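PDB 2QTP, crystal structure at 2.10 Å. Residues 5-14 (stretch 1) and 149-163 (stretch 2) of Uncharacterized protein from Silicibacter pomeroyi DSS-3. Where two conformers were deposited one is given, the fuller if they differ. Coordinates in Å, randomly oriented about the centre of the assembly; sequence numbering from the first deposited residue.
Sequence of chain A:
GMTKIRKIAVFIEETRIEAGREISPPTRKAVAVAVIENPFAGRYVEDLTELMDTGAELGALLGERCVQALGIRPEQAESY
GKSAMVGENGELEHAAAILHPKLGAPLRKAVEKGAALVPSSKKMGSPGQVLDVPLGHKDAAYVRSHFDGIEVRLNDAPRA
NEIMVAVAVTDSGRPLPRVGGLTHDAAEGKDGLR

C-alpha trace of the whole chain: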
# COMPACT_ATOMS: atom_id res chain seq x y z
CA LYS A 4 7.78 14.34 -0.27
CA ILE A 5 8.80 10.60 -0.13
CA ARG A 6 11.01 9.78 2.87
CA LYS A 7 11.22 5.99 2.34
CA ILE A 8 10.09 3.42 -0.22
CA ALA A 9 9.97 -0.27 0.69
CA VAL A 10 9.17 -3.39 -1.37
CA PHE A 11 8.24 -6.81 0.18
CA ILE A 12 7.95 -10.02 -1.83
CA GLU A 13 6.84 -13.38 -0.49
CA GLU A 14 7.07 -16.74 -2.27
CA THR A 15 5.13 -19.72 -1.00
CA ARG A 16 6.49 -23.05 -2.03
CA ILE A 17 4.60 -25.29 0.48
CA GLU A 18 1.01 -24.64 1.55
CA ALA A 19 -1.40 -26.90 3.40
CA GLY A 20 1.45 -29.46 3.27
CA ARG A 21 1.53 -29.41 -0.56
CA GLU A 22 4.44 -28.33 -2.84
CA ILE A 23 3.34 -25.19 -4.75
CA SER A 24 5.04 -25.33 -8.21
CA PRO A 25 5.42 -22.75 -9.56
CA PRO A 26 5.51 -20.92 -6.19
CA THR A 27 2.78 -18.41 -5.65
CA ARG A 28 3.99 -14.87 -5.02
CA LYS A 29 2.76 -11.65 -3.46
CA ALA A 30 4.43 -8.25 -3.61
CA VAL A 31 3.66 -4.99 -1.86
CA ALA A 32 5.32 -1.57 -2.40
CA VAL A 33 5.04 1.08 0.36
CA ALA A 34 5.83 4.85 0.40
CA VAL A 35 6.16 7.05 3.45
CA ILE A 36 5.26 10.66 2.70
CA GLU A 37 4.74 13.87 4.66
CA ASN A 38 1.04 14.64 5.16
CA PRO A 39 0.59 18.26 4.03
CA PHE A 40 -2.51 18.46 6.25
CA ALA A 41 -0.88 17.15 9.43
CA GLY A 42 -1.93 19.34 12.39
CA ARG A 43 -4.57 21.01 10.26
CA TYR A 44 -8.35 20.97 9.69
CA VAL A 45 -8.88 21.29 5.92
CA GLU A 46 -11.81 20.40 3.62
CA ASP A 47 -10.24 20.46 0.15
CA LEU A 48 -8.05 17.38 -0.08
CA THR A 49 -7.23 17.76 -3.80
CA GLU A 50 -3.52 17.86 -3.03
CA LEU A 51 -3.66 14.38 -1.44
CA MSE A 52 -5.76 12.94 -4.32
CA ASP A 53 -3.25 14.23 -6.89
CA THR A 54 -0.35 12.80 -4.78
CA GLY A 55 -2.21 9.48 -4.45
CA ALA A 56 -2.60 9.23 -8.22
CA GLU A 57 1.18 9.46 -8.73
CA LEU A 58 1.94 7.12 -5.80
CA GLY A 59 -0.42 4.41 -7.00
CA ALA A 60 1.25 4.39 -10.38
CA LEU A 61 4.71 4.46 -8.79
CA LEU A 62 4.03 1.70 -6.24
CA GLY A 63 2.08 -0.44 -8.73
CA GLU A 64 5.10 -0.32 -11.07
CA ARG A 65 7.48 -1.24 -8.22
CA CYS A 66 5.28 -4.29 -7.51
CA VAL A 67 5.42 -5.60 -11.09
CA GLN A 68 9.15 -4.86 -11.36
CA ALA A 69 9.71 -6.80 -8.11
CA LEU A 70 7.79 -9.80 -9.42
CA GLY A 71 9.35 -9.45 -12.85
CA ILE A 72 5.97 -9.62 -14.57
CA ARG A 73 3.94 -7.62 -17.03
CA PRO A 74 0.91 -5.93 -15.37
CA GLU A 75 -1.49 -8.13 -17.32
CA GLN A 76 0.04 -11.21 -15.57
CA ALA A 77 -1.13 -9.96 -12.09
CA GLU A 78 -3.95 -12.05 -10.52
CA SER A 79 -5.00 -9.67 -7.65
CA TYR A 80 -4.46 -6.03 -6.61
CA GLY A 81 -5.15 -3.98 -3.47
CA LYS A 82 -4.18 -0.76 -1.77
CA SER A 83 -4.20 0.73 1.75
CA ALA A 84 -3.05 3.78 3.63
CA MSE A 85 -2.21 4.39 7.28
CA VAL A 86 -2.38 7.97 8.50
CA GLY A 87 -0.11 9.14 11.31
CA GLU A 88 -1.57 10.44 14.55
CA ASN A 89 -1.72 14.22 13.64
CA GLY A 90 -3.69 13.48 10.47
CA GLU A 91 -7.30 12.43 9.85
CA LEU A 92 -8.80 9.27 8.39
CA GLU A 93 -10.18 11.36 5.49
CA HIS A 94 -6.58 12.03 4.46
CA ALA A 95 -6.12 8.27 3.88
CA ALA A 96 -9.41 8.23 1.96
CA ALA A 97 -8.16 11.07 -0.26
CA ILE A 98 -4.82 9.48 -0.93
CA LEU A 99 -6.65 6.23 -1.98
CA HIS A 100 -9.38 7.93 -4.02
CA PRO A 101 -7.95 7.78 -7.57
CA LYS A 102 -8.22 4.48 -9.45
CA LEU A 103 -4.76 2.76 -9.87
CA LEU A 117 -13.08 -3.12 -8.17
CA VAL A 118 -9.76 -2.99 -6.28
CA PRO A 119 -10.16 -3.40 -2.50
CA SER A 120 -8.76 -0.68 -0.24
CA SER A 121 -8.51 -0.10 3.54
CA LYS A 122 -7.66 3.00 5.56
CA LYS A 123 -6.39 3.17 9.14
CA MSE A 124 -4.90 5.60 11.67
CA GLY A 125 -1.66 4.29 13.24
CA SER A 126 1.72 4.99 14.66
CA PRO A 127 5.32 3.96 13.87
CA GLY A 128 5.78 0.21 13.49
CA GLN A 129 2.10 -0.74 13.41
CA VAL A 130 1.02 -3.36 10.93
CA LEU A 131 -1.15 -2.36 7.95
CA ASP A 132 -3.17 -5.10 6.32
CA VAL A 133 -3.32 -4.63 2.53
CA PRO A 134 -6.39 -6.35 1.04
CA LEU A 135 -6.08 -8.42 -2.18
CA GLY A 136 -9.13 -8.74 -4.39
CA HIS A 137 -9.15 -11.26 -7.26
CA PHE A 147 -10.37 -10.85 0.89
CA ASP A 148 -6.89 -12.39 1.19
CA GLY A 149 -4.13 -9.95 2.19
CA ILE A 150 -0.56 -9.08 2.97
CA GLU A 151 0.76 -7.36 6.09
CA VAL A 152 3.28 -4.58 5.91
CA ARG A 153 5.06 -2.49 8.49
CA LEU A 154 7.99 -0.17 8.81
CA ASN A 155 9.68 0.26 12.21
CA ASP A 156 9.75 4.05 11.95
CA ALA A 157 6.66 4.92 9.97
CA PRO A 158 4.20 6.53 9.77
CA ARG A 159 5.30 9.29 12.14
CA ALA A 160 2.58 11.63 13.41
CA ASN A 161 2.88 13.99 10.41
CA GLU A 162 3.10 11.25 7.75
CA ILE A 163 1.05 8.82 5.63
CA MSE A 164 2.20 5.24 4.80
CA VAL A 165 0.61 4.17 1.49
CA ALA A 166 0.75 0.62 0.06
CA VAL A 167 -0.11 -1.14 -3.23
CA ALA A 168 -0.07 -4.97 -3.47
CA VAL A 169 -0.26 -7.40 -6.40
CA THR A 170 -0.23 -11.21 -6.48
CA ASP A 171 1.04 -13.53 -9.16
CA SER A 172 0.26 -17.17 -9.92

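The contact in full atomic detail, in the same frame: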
# COMPACT_ATOMS: atom_id res chain seq x y z
N ILE A 5 8.61 12.03 -0.53
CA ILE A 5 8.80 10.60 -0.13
C ILE A 5 10.05 10.41 0.72
O ILE A 5 11.16 10.57 0.25
CB ILE A 5 8.91 9.62 -1.36
CG1 ILE A 5 7.64 9.63 -2.21
CG2 ILE A 5 9.16 8.18 -0.90
CD1 ILE A 5 7.83 8.98 -3.60
N ARG A 6 9.87 10.07 1.99
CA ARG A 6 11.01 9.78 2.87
C ARG A 6 11.67 8.40 2.63
O ARG A 6 12.90 8.25 2.62
CB ARG A 6 10.59 9.91 4.33
CG ARG A 6 11.70 9.60 5.31
CD ARG A 6 11.36 10.06 6.72
NE ARG A 6 10.32 9.26 7.38
CZ ARG A 6 10.55 8.16 8.08
NH1 ARG A 6 11.79 7.68 8.21
NH2 ARG A 6 9.55 7.52 8.66
N LYS A 7 10.81 7.39 2.45
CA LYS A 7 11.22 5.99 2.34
C LYS A 7 10.30 5.28 1.36
O LYS A 7 9.09 5.54 1.35
CB LYS A 7 10.97 5.23 3.67
CG LYS A 7 12.05 5.12 4.65
CD LYS A 7 11.68 4.04 5.67
CE LYS A 7 12.81 3.80 6.66
NZ LYS A 7 12.49 2.61 7.52
N ILE A 8 10.86 4.34 0.60
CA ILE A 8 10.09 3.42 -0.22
C ILE A 8 10.54 2.02 0.19
O ILE A 8 11.71 1.79 0.42
CB ILE A 8 10.32 3.58 -1.74
CG1 ILE A 8 9.73 4.89 -2.26
CG2 ILE A 8 9.65 2.43 -2.53
CD1 ILE A 8 10.02 5.10 -3.71
N ALA A 9 9.61 1.09 0.30
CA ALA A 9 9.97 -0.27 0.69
C ALA A 9 9.18 -1.25 -0.18
O ALA A 9 8.01 -0.98 -0.51
CB ALA A 9 9.66 -0.48 2.16
N VAL A 10 9.82 -2.35 -0.56
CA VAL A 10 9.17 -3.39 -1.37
C VAL A 10 9.35 -4.74 -0.66
O VAL A 10 10.46 -5.07 -0.20
CB VAL A 10 9.70 -3.41 -2.83
CG1 VAL A 10 9.02 -4.48 -3.66
CG2 VAL A 10 9.51 -2.02 -3.48
N PHE A 11 8.26 -5.49 -0.52
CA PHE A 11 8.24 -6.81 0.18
C PHE A 11 7.71 -7.83 -0.81
O PHE A 11 6.66 -7.60 -1.43
CB PHE A 11 7.27 -6.83 1.38
CG PHE A 11 7.42 -5.66 2.35
CD1 PHE A 11 7.16 -4.35 1.97
CD2 PHE A 11 7.76 -5.89 3.69
CE1 PHE A 11 7.29 -3.30 2.89
CE2 PHE A 11 7.88 -4.83 4.62
CZ PHE A 11 7.65 -3.55 4.21
N ILE A 12 8.43 -8.94 -1.01
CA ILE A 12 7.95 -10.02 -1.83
C ILE A 12 7.95 -11.31 -1.00
O ILE A 12 8.89 -11.58 -0.23
CB ILE A 12 8.87 -10.32 -3.03
CG1 ILE A 12 9.22 -9.06 -3.79
CG2 ILE A 12 8.19 -11.31 -3.98
CD1 ILE A 12 10.01 -9.36 -5.05
N GLU A 13 6.94 -12.14 -1.21
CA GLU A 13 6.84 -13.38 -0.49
C GLU A 13 6.48 -14.51 -1.45
O GLU A 13 5.51 -14.40 -2.19
CB GLU A 13 5.81 -13.14 0.61
CG GLU A 13 5.29 -14.31 1.39
CD GLU A 13 3.97 -13.94 2.08
OE1 GLU A 13 3.97 -12.90 2.81
OE2 GLU A 13 2.96 -14.66 1.83
N GLU A 14 7.30 -15.57 -1.45
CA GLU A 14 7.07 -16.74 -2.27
C GLU A 14 6.69 -17.90 -1.39
O GLU A 14 7.44 -18.25 -0.48
CB GLU A 14 8.31 -17.20 -3.03
CG GLU A 14 9.13 -16.15 -3.71
CD GLU A 14 10.32 -16.77 -4.45
OE1 GLU A 14 10.44 -18.04 -4.54
OE2 GLU A 14 11.12 -15.95 -4.95
N GLY A 149 -4.88 -11.16 1.90
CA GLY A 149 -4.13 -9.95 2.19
C GLY A 149 -2.66 -10.14 2.44
O GLY A 149 -2.14 -11.26 2.48
N ILE A 150 -1.96 -9.03 2.59
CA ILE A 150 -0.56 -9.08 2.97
C ILE A 150 -0.32 -7.98 4.00
O ILE A 150 -0.83 -6.87 3.87
CB ILE A 150 0.38 -9.02 1.72
CG1 ILE A 150 1.88 -9.03 2.15
CG2 ILE A 150 0.04 -7.80 0.82
CD1 ILE A 150 2.90 -9.55 1.04
N GLU A 151 0.44 -8.30 5.03
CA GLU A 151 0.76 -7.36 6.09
C GLU A 151 2.04 -6.65 5.78
O GLU A 151 3.01 -7.26 5.30
CB GLU A 151 0.86 -8.09 7.41
CG GLU A 151 -0.48 -8.65 7.81
CD GLU A 151 -0.51 -9.35 9.14
OE1 GLU A 151 0.52 -9.50 9.76
OE2 GLU A 151 -1.59 -9.74 9.60
N VAL A 152 2.06 -5.36 6.04
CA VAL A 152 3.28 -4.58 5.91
C VAL A 152 3.47 -3.73 7.15
O VAL A 152 2.51 -3.36 7.82
CB VAL A 152 3.27 -3.63 4.66
CG1 VAL A 152 2.99 -4.40 3.41
CG2 VAL A 152 2.24 -2.53 4.78
N ARG A 153 4.73 -3.47 7.47
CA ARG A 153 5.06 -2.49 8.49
C ARG A 153 6.41 -1.91 8.26
O ARG A 153 7.18 -2.49 7.54
CB ARG A 153 4.94 -3.03 9.90
CG ARG A 153 5.91 -4.05 10.29
CD ARG A 153 6.06 -4.04 11.84
NE ARG A 153 7.45 -4.23 12.06
CZ ARG A 153 8.20 -3.60 12.93
NH1 ARG A 153 7.74 -2.73 13.81
NH2 ARG A 153 9.47 -3.91 12.93
N LEU A 154 6.66 -0.74 8.81
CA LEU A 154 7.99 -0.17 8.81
C LEU A 154 8.21 0.30 10.26
O LEU A 154 7.32 0.97 10.83
CB LEU A 154 8.08 1.00 7.83
CG LEU A 154 8.05 0.65 6.35
CD1 LEU A 154 7.88 1.95 5.51
CD2 LEU A 154 9.29 -0.13 5.94
N ASN A 155 9.37 -0.02 10.82
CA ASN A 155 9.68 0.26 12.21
C ASN A 155 9.50 1.73 12.57
O ASN A 155 9.10 2.04 13.68
CB ASN A 155 11.10 -0.23 12.61
CG ASN A 155 12.21 0.67 12.07
OD1 ASN A 155 12.30 0.91 10.85
ND2 ASN A 155 13.05 1.21 12.97
N ASP A 156 9.72 2.63 11.62
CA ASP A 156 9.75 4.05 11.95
C ASP A 156 8.68 4.87 11.23
O ASP A 156 8.80 6.07 11.13
CB ASP A 156 11.13 4.58 11.59
CG ASP A 156 11.41 4.52 10.07
OD1 ASP A 156 10.76 3.76 9.30
OD2 ASP A 156 12.33 5.22 9.65
N ALA A 157 7.63 4.22 10.75
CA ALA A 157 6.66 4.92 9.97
C ALA A 157 5.29 4.29 10.19
O ALA A 157 5.21 3.11 10.57
CB ALA A 157 7.05 4.90 8.48
N PRO A 158 4.21 5.08 10.03
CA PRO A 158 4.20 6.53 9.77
C PRO A 158 4.33 7.36 11.06
O PRO A 158 3.66 7.10 12.06
CB PRO A 158 2.81 6.76 9.20
CG PRO A 158 1.95 5.72 9.90
CD PRO A 158 2.85 4.52 10.05
N ARG A 159 5.21 8.35 11.04
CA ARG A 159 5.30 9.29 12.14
C ARG A 159 4.01 10.11 12.17
O ARG A 159 3.18 10.03 11.25
CB ARG A 159 6.48 10.23 11.94
CG ARG A 159 7.86 9.56 11.98
CD ARG A 159 8.85 10.59 11.46
NE ARG A 159 10.22 10.13 11.28
CZ ARG A 159 11.11 10.76 10.52
NH1 ARG A 159 10.78 11.86 9.86
NH2 ARG A 159 12.34 10.29 10.42
N ALA A 160 3.83 10.89 13.21
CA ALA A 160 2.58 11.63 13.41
C ALA A 160 2.17 12.54 12.23
O ALA A 160 0.97 12.68 11.92
CB ALA A 160 2.67 12.42 14.76
N ASN A 161 3.15 13.11 11.55
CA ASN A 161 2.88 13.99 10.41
C ASN A 161 3.03 13.32 9.04
O ASN A 161 3.21 14.01 8.05
CB ASN A 161 3.79 15.23 10.46
CG ASN A 161 5.31 14.90 10.19
OD1 ASN A 161 5.79 13.77 10.44
ND2 ASN A 161 6.05 15.90 9.71
N GLU A 162 2.93 11.99 8.99
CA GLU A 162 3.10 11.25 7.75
C GLU A 162 1.89 10.40 7.37
O GLU A 162 0.97 10.22 8.16
CB GLU A 162 4.31 10.32 7.89
CG GLU A 162 5.64 11.05 8.17
CD GLU A 162 6.85 10.12 8.22
OE1 GLU A 162 6.75 8.98 8.77
OE2 GLU A 162 7.89 10.52 7.69
N ILE A 163 1.96 9.87 6.14
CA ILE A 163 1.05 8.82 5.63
C ILE A 163 1.90 7.68 5.01
O ILE A 163 2.89 7.95 4.31
CB ILE A 163 0.05 9.33 4.56
CG1 ILE A 163 -0.73 10.54 5.06
CG2 ILE A 163 -0.99 8.26 4.18
CD1 ILE A 163 -1.75 11.06 4.07

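Stretch 1 meets stretch 2 through its side chains, which touch side chains and two backbone oxygens; even at the closest point of the register, CA of Phe11 and CA of Val152 stay 7.9 Å apart, and no backbone-to-backbone hydrogen bond crosses. Ile150 opens the contact. Its side chain, t at both chi1 and chi2, reaches Glu13, with CD1 of Ile150 3.9 Å from OE1 of Glu13, a packing contact without polar partnership.

Val152 comes next and lies over one face of the Phe11 ring, its CB 4.4 Å from CZ of Phe11. The CA-to-CB bond of Arg153 points away, but its backbone O sits at the edge of that ring, 3.5 Å from CZ of Phe11. Leu154 extends the apolar patch: its CD2 lies 3.8 Å from CB of Ala9 and 4.2 Å from CZ of Phe11. The small side chain of Ala9 thus faces a leucine that also touches Phe11.

From Leu154 to Ala157 the chain makes a type I turn, and the chemistry changes from apolar to charged. Asp156 divides its carboxylate between two cations, OD1 taking NZ of Lys7 at 2.7 Å and OD2 taking NH1 of Arg6 at 2.9 Å, the latter nearly linear at 176°. The backbone O of Asp156 also accepts a weak bond from NH2 of Arg6, 3.0 Å away.

Arg159 then stacks flat on the Arg6 guanidinium, planes 9° apart and centres 3.6 Å apart. The two like charges lie close together beside the carboxylates of Asp156 and Glu162. Glu162, which closes a second type I turn begun at Arg159, binds Arg6 at the guanidinium edge: NE of Arg6 to OE2 of Glu162 at 2.8 Å, NH2 of Arg6 to OE1 of Glu162 at 3.2 Å. That same OE1 of Glu162 accepts the backbone N of Arg159 at 2.8 Å, so one carboxylate both braces its turn and grips the facing strand.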